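Local coordinates for CDP-glucose-4,6-dehydratase (Yersinia pseudotuberculosis, PDB 1RKX), which probably catalyses the NAD-dependent dehydration of CDP-D-glucose to its 4-keto-6-deoxy derivative, as a member of the short-chain dehydrogenase/reductase superfamily, at residues P47-T52 with V330-N335. Sequence-based numbering, arbitrary orientation.
Sequences PSLFET and VGWHKN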
ATOM      1  N   PRO C  47     -43.789 -14.390   2.304  1.00 30.43           N
ATOM      2  CA  PRO C  47     -43.586 -14.456   3.754  1.00 27.81           C
ATOM      3  C   PRO C  47     -42.313 -13.768   4.228  1.00 24.63           C
ATOM      4  O   PRO C  47     -41.484 -13.340   3.423  1.00 22.40           O
ATOM      5  CB  PRO C  47     -43.569 -15.956   4.025  1.00 28.63           C
ATOM      6  CG  PRO C  47     -42.935 -16.498   2.789  1.00 32.66           C
ATOM      7  CD  PRO C  47     -43.609 -15.718   1.687  1.00 30.30           C
ATOM      8  N   SER C  48     -42.172 -13.667   5.546  1.00 22.54           N
ATOM      9  CA  SER C  48     -41.013 -13.039   6.158  1.00 24.40           C
ATOM     10  C   SER C  48     -40.692 -13.744   7.468  1.00 22.64           C
ATOM     11  O   SER C  48     -41.574 -14.312   8.108  1.00 20.71           O
ATOM     12  CB  SER C  48     -41.297 -11.563   6.450  1.00 22.92           C
ATOM     13  OG  SER C  48     -42.267 -11.431   7.477  1.00 24.96           O
ATOM     14  N   LEU C  49     -39.424 -13.725   7.861  1.00 20.29           N
ATOM     15  CA  LEU C  49     -39.034 -14.334   9.126  1.00 21.56           C
ATOM     16  C   LEU C  49     -39.786 -13.600  10.230  1.00 21.97           C
ATOM     17  O   LEU C  49     -40.265 -14.207  11.192  1.00 22.32           O
ATOM     18  CB  LEU C  49     -37.531 -14.180   9.353  1.00 22.12           C
ATOM     19  CG  LEU C  49     -36.984 -14.673  10.696  1.00 23.18           C
ATOM     20  CD1 LEU C  49     -37.101 -16.198  10.782  1.00 22.14           C
ATOM     21  CD2 LEU C  49     -35.533 -14.247  10.837  1.00 23.01           C
ATOM     22  N   PHE C  50     -39.893 -12.284  10.074  1.00 21.75           N
ATOM     23  CA  PHE C  50     -40.564 -11.439  11.060  1.00 20.58           C
ATOM     24  C   PHE C  50     -41.919 -12.008  11.474  1.00 20.34           C
ATOM     25  O   PHE C  50     -42.195 -12.161  12.657  1.00 20.04           O
ATOM     26  CB  PHE C  50     -40.755 -10.023  10.503  1.00 18.86           C
ATOM     27  CG  PHE C  50     -41.275  -9.037  11.515  1.00 18.17           C
ATOM     28  CD1 PHE C  50     -40.484  -8.655  12.599  1.00 17.67           C
ATOM     29  CD2 PHE C  50     -42.552  -8.490  11.387  1.00 18.22           C
ATOM     30  CE1 PHE C  50     -40.956  -7.734  13.546  1.00 18.65           C
ATOM     31  CE2 PHE C  50     -43.035  -7.571  12.323  1.00 17.62           C
ATOM     32  CZ  PHE C  50     -42.236  -7.192  13.405  1.00 18.82           C
ATOM     33  N   GLU C  51     -42.756 -12.329  10.492  1.00 20.31           N
ATOM     34  CA  GLU C  51     -44.083 -12.864  10.775  1.00 22.37           C
ATOM     35  C   GLU C  51     -44.098 -14.359  11.090  1.00 24.58           C
ATOM     36  O   GLU C  51     -44.752 -14.785  12.045  1.00 22.31           O
ATOM     37  CB  GLU C  51     -45.024 -12.600   9.596  1.00 23.87           C
ATOM     38  CG  GLU C  51     -45.285 -11.126   9.297  1.00 25.32           C
ATOM     39  CD  GLU C  51     -45.898 -10.376  10.468  1.00 25.84           C
ATOM     40  OE1 GLU C  51     -46.546 -11.013  11.321  1.00 28.65           O
ATOM     41  OE2 GLU C  51     -45.746  -9.140  10.522  1.00 26.82           O
ATOM     42  N   THR C  52     -43.381 -15.151  10.294  1.00 24.09           N
ATOM     43  CA  THR C  52     -43.359 -16.596  10.502  1.00 24.36           C
ATOM     44  C   THR C  52     -42.778 -17.006  11.852  1.00 23.21           C
ATOM     45  O   THR C  52     -43.238 -17.975  12.461  1.00 24.97           O
ATOM     46  CB  THR C  52     -42.584 -17.320   9.371  1.00 26.65           C
ATOM     47  OG1 THR C  52     -41.220 -16.875   9.351  1.00 28.86           O
ATOM     48  CG2 THR C  52     -43.231 -17.039   8.016  1.00 24.64           C
ATOM     49  N   VAL C 330     -32.393 -26.613   4.827  1.00 26.12           N
ATOM     50  CA  VAL C 330     -33.439 -27.470   4.294  1.00 24.99           C
ATOM     51  C   VAL C 330     -34.401 -27.852   5.412  1.00 29.09           C
ATOM     52  O   VAL C 330     -35.618 -27.853   5.226  1.00 30.32           O
ATOM     53  CB  VAL C 330     -32.838 -28.745   3.652  1.00 28.94           C
ATOM     54  CG1 VAL C 330     -33.949 -29.716   3.269  1.00 26.08           C
ATOM     55  CG2 VAL C 330     -32.026 -28.367   2.424  1.00 22.85           C
ATOM     56  N   GLY C 331     -33.854 -28.157   6.582  1.00 29.80           N
ATOM     57  CA  GLY C 331     -34.695 -28.531   7.702  1.00 28.07           C
ATOM     58  C   GLY C 331     -35.659 -27.422   8.083  1.00 26.54           C
ATOM     59  O   GLY C 331     -36.858 -27.657   8.264  1.00 26.27           O
ATOM     60  N   TRP C 332     -35.133 -26.207   8.207  1.00 25.96           N
ATOM     61  CA  TRP C 332     -35.952 -25.059   8.567  1.00 24.35           C
ATOM     62  C   TRP C 332     -37.078 -24.881   7.555  1.00 23.95           C
ATOM     63  O   TRP C 332     -38.242 -24.712   7.922  1.00 24.10           O
ATOM     64  CB  TRP C 332     -35.086 -23.795   8.610  1.00 23.21           C
ATOM     65  CG  TRP C 332     -35.711 -22.652   9.352  1.00 22.50           C
ATOM     66  CD1 TRP C 332     -35.435 -22.258  10.628  1.00 19.90           C
ATOM     67  CD2 TRP C 332     -36.715 -21.755   8.863  1.00 20.92           C
ATOM     68  NE1 TRP C 332     -36.201 -21.170  10.966  1.00 20.56           N
ATOM     69  CE2 TRP C 332     -36.997 -20.839   9.902  1.00 20.41           C
ATOM     70  CE3 TRP C 332     -37.404 -21.635   7.649  1.00 22.06           C
ATOM     71  CZ2 TRP C 332     -37.941 -19.814   9.768  1.00 19.27           C
ATOM     72  CZ3 TRP C 332     -38.347 -20.614   7.513  1.00 21.97           C
ATOM     73  CH2 TRP C 332     -38.605 -19.718   8.569  1.00 21.81           C
ATOM     74  N   HIS C 333     -36.749 -24.953   6.276  1.00 24.39           N
ATOM     75  CA  HIS C 333     -37.773 -24.764   5.270  1.00 28.09           C
ATOM     76  C   HIS C 333     -38.908 -25.784   5.320  1.00 29.98           C
ATOM     77  O   HIS C 333     -40.076 -25.402   5.400  1.00 30.31           O
ATOM     78  CB  HIS C 333     -37.164 -24.750   3.872  1.00 26.38           C
ATOM     79  CG  HIS C 333     -37.928 -23.905   2.907  1.00 25.06           C
ATOM     80  ND1 HIS C 333     -38.083 -22.546   3.076  1.00 24.00           N
ATOM     81  CD2 HIS C 333     -38.600 -24.225   1.776  1.00 25.73           C
ATOM     82  CE1 HIS C 333     -38.818 -22.065   2.090  1.00 26.67           C
ATOM     83  NE2 HIS C 333     -39.145 -23.062   1.287  1.00 25.96           N
ATOM     84  N   LYS C 334     -38.584 -27.073   5.278  1.00 31.91           N
ATOM     85  CA  LYS C 334     -39.644 -28.076   5.304  1.00 35.54           C
ATOM     86  C   LYS C 334     -40.483 -28.041   6.578  1.00 34.21           C
ATOM     87  O   LYS C 334     -41.663 -28.388   6.553  1.00 34.08           O
ATOM     88  CB  LYS C 334     -39.093 -29.487   5.049  1.00 38.83           C
ATOM     89  CG  LYS C 334     -37.835 -29.866   5.793  1.00 42.72           C
ATOM     90  CD  LYS C 334     -37.443 -31.309   5.452  1.00 45.43           C
ATOM     91  CE  LYS C 334     -37.335 -31.531   3.943  1.00 45.22           C
ATOM     92  NZ  LYS C 334     -37.007 -32.944   3.592  1.00 44.68           N
ATOM     93  N   ASN C 335     -39.895 -27.622   7.693  1.00 31.17           N
ATOM     94  CA  ASN C 335     -40.684 -27.527   8.910  1.00 29.19           C
ATOM     95  C   ASN C 335     -41.683 -26.391   8.721  1.00 27.65           C
ATOM     96  O   ASN C 335     -42.837 -26.486   9.141  1.00 29.71           O
ATOM     97  CB  ASN C 335     -39.801 -27.262  10.128  1.00 27.60           C
ATOM     98  CG  ASN C 335     -39.408 -28.543  10.846  1.00 29.19           C
ATOM     99  OD1 ASN C 335     -38.390 -29.166  10.530  1.00 27.47           O
ATOM    100  ND2 ASN C 335     -40.234 -28.957  11.809  1.00 26.53           N
TER
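With its CG trans to the backbone nitrogen (chi1 -163°), W332 extends its indole from helix 322-338 across to the short helix 49-52, where L49 and T52 receive the benzo end of the ring. L49 has the same kind of first torsion (175°), and its branch then carries CD1 to within 3.8 Å of W332 CZ2, an apolar contact oblique to the ring. T52 meets the indole differently: its OG1 lies at the ring edge, in plane, 3.9 Å from W332 CH2. The indole spans most of the gap between the helices; the nearest alpha carbons, L49 CA and W332 CA, remain 11.2 Å apart, and no hydrogen bond crosses between the segments.

The T52 hydroxyl is held by the residue that caps its own helix. OG1 donates to S48 O at 2.9 Å, the donor tilted 34° from the carbonyl plane, and the same oxygen also accepts a bond from T52 N. S48 is also the N-cap, its OG taking a nearly straight bond from E51 N (3.2 Å), so the turn that presents L49 and T52 is closed by the N-cap bond to E51 N and by the T52 bonds to S48 O. On the pyrrole side of the indole, W332 NE1 donates a hydrogen bond to S346 OG of helix 342-355, while Y345 meets the ring nearly perpendicularly, which together would limit rotation of the indole. L49 lies about 5 Å, side chain to side chain, from the NAD-binding F20. The contact thus packs the penultimate helix, 322-338, against an N-capped helical turn that follows strand 35-40 of the NAD-binding Rossmann fold that this enzyme shares with the extended short-chain dehydrogenases/reductases.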